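Local coordinates for protein pyruvate formate-lyase 2 (Archaeoglobus fulgidus, PDB 2F3O) that is a glycyl radical enzyme of the pyruvate formate-lyase family, probably a lyase, whose substrate is not established, at residues 153-158 against 267-272. Residues are numbered along the deposited sequence; the frame is centred on the assembly and turned at random.
With GOL (glycerol), chain D.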
ATOM      1  N   ILE A 153       1.340  -4.648  28.367  1.00 40.02           N
ATOM      2  CA  ILE A 153       0.098  -5.000  27.674  1.00 39.71           C
ATOM      3  C   ILE A 153      -0.561  -6.291  28.139  1.00 39.71           C
ATOM      4  O   ILE A 153      -1.645  -6.231  28.705  1.00 39.93           O
ATOM      5  CB  ILE A 153       0.239  -5.020  26.142  1.00 39.81           C
ATOM      6  CG1 ILE A 153       0.953  -3.759  25.660  1.00 39.74           C
ATOM      7  CG2 ILE A 153      -1.140  -5.174  25.478  1.00 38.99           C
ATOM      8  CD1 ILE A 153       0.179  -2.514  25.901  1.00 40.11           C
ATOM      9  N   SER A 154       0.073  -7.438  27.892  1.00 39.51           N
ATOM     10  CA  SER A 154      -0.512  -8.751  28.209  1.00 39.89           C
ATOM     11  C   SER A 154      -1.962  -8.908  27.711  1.00 39.82           C
ATOM     12  O   SER A 154      -2.273  -8.542  26.568  1.00 40.26           O
ATOM     13  CB  SER A 154      -0.437  -9.040  29.707  1.00 39.92           C
ATOM     14  OG  SER A 154       0.895  -9.146  30.165  1.00 41.63           O
ATOM     15  N   HIS A 155      -2.839  -9.427  28.573  1.00 39.24           N
ATOM     16  CA  HIS A 155      -4.264  -9.605  28.244  1.00 38.74           C
ATOM     17  C   HIS A 155      -4.534 -10.259  26.914  1.00 38.57           C
ATOM     18  O   HIS A 155      -5.134  -9.649  26.048  1.00 38.86           O
ATOM     19  CB  HIS A 155      -5.010  -8.272  28.271  1.00 38.49           C
ATOM     20  CG  HIS A 155      -5.042  -7.643  29.617  1.00 37.40           C
ATOM     21  ND1 HIS A 155      -3.982  -6.919  30.116  1.00 36.19           N
ATOM     22  CD2 HIS A 155      -5.990  -7.649  30.579  1.00 36.07           C
ATOM     23  CE1 HIS A 155      -4.282  -6.491  31.325  1.00 37.22           C
ATOM     24  NE2 HIS A 155      -5.486  -6.940  31.640  1.00 38.05           N
ATOM     25  N   VAL A 156      -4.063 -11.475  26.737  1.00 38.43           N
ATOM     26  CA  VAL A 156      -4.316 -12.180  25.505  1.00 38.36           C
ATOM     27  C   VAL A 156      -4.358 -13.653  25.840  1.00 38.22           C
ATOM     28  O   VAL A 156      -3.556 -14.121  26.645  1.00 38.76           O
ATOM     29  CB  VAL A 156      -3.233 -11.848  24.419  1.00 38.39           C
ATOM     30  CG1 VAL A 156      -1.832 -11.939  24.977  1.00 37.77           C
ATOM     31  CG2 VAL A 156      -3.396 -12.724  23.184  1.00 38.69           C
ATOM     32  N   ALA A 157      -5.333 -14.368  25.300  1.00 37.65           N
ATOM     33  CA  ALA A 157      -5.265 -15.808  25.296  1.00 37.53           C
ATOM     34  C   ALA A 157      -4.241 -16.269  24.239  1.00 37.53           C
ATOM     35  O   ALA A 157      -4.412 -16.042  23.039  1.00 38.02           O
ATOM     36  CB  ALA A 157      -6.623 -16.405  25.030  1.00 37.59           C
ATOM     37  N   VAL A 158      -3.175 -16.900  24.726  1.00 37.12           N
ATOM     38  CA  VAL A 158      -2.069 -17.435  23.951  1.00 36.63           C
ATOM     39  C   VAL A 158      -2.499 -18.489  22.948  1.00 36.67           C
ATOM     40  O   VAL A 158      -3.281 -19.378  23.267  1.00 36.51           O
ATOM     41  CB  VAL A 158      -1.108 -18.100  24.922  1.00 36.73           C
ATOM     42  CG1 VAL A 158       0.063 -18.710  24.205  1.00 36.86           C
ATOM     43  CG2 VAL A 158      -0.656 -17.106  25.959  1.00 36.25           C
ATOM     44  N   GLU A 267       8.355 -12.640  30.860  1.00 39.43           N
ATOM     45  CA  GLU A 267       8.475 -11.570  29.875  1.00 39.57           C
ATOM     46  C   GLU A 267       7.359 -10.525  30.035  1.00 40.35           C
ATOM     47  O   GLU A 267       7.602  -9.325  29.980  1.00 40.20           O
ATOM     48  CB  GLU A 267       8.446 -12.158  28.466  1.00 39.25           C
ATOM     49  CG  GLU A 267       8.283 -11.133  27.342  1.00 39.39           C
ATOM     50  CD  GLU A 267       8.144 -11.767  25.966  1.00 39.10           C
ATOM     51  OE1 GLU A 267       7.061 -12.311  25.649  1.00 34.94           O
ATOM     52  OE2 GLU A 267       9.137 -11.722  25.209  1.00 40.76           O
ATOM     53  N   ASN A 268       6.136 -10.994  30.252  1.00 41.12           N
ATOM     54  CA  ASN A 268       4.963 -10.124  30.252  1.00 41.64           C
ATOM     55  C   ASN A 268       4.380 -10.026  31.621  1.00 41.98           C
ATOM     56  O   ASN A 268       4.389 -11.022  32.356  1.00 42.39           O
ATOM     57  CB  ASN A 268       3.898 -10.703  29.342  1.00 41.32           C
ATOM     58  CG  ASN A 268       4.397 -10.889  27.960  1.00 41.28           C
ATOM     59  OD1 ASN A 268       4.404  -9.949  27.163  1.00 41.47           O
ATOM     60  ND2 ASN A 268       4.853 -12.099  27.657  1.00 40.76           N
ATOM     61  N   TYR A 269       3.830  -8.856  31.945  1.00 41.86           N
ATOM     62  CA  TYR A 269       3.305  -8.622  33.284  1.00 41.77           C
ATOM     63  C   TYR A 269       2.063  -9.467  33.599  1.00 41.97           C
ATOM     64  O   TYR A 269       1.409  -9.995  32.706  1.00 41.59           O
ATOM     65  CB  TYR A 269       3.172  -7.109  33.591  1.00 41.68           C
ATOM     66  CG  TYR A 269       1.836  -6.487  33.318  1.00 41.13           C
ATOM     67  CD1 TYR A 269       1.152  -5.819  34.326  1.00 40.61           C
ATOM     68  CD2 TYR A 269       1.251  -6.560  32.052  1.00 41.78           C
ATOM     69  CE1 TYR A 269      -0.088  -5.237  34.094  1.00 40.52           C
ATOM     70  CE2 TYR A 269       0.001  -5.996  31.806  1.00 42.20           C
ATOM     71  CZ  TYR A 269      -0.662  -5.327  32.834  1.00 41.65           C
ATOM     72  OH  TYR A 269      -1.899  -4.778  32.595  1.00 41.11           O
ATOM     73  N   GLU A 270       1.775  -9.581  34.891  1.00 42.71           N
ATOM     74  CA  GLU A 270       0.899 -10.595  35.510  1.00 43.23           C
ATOM     75  C   GLU A 270      -0.546 -10.677  35.063  1.00 43.43           C
ATOM     76  O   GLU A 270      -1.250 -11.587  35.485  1.00 44.05           O
ATOM     77  CB  GLU A 270       0.857 -10.336  37.007  1.00 43.14           C
ATOM     78  CG  GLU A 270       1.981  -9.441  37.470  1.00 45.09           C
ATOM     79  CD  GLU A 270       1.623  -7.953  37.548  1.00 48.30           C
ATOM     80  OE1 GLU A 270       0.451  -7.613  37.851  1.00 49.15           O
ATOM     81  OE2 GLU A 270       2.536  -7.119  37.312  1.00 50.16           O
ATOM     82  N   GLN A 271      -1.015  -9.741  34.244  1.00 43.13           N
ATOM     83  CA  GLN A 271      -2.439  -9.676  33.974  1.00 42.89           C
ATOM     84  C   GLN A 271      -2.921 -10.430  32.733  1.00 42.43           C
ATOM     85  O   GLN A 271      -2.592 -10.086  31.597  1.00 42.44           O
ATOM     86  CB  GLN A 271      -2.920  -8.228  33.942  1.00 43.11           C
ATOM     87  CG  GLN A 271      -2.509  -7.439  35.141  1.00 44.25           C
ATOM     88  CD  GLN A 271      -3.081  -8.005  36.388  1.00 46.31           C
ATOM     89  OE1 GLN A 271      -4.285  -8.214  36.463  1.00 48.31           O
ATOM     90  NE2 GLN A 271      -2.236  -8.261  37.388  1.00 45.93           N
ATOM     91  N   ALA A 272      -3.700 -11.468  32.984  1.00 41.45           N
ATOM     92  CA  ALA A 272      -4.617 -12.025  32.004  1.00 40.69           C
ATOM     93  C   ALA A 272      -4.008 -12.794  30.858  1.00 40.23           C
ATOM     94  O   ALA A 272      -4.627 -12.895  29.810  1.00 40.84           O
ATOM     95  CB  ALA A 272      -5.589 -10.977  31.500  1.00 40.12           C
TER
HETATM   96  C1  GOL D 778      -8.593  -8.662  33.364  1.00 40.81           C
HETATM   97  O1  GOL D 778      -8.830  -7.661  32.416  1.00 42.49           O
HETATM   98  C2  GOL D 778      -7.930  -8.052  34.578  1.00 41.23           C
HETATM   99  O2  GOL D 778      -7.130  -6.925  34.262  1.00 39.96           O
HETATM  100  C3  GOL D 778      -7.110  -9.175  35.169  1.00 42.03           C
HETATM  101  O3  GOL D 778      -7.005  -8.941  36.546  1.00 42.74           O
HETATM  102  O   HOH W   1      -2.285  -3.473  30.382  1.00 33.09           O
HETATM  103  O   HOH W   2       2.544  -7.886  26.485  1.00 40.00           O
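S154 and H155 turn the same way to meet 267-272: in each, the first torsion (chi1 -64°) sets OG or CG anti to the carbonyl carbon and beside the backbone N. S154 OG thereby reaches Y269 O, donating a 2.7 Å hydrogen bond tilted from the carbonyl plane. H155 N donates to Q271 O at 3.1 Å, and that same oxygen lies over one face of the imidazole. A272 CB approaches H155 CD2 obliquely, at 3.5 Å. Both ring nitrogens of H155 are engaged: H155 ND1 gives I153 O a nearly straight 2.8 Å bond in the ring plane, while H155 NE2 pairs with glycerol O2 at 3.1 Å, fixing the ring's rotation. Glycerol O3 donates to Q271 OE1, and E428, N332 and D440 are also hydrogen-bonded to it. An alanine in place of H155 would probably leave I153 O and glycerol O2 without their imidazole partner and open a gap beside A272 CB. One water links S154 N to N268 OD1. The short strand 156-157 pairs in parallel with 273-274, which directly follows A272, so these buried loops lead into a two-stranded sheet and line the glycerol-occupied pocket, consistent with the enclosed active site of glycyl radical enzymes.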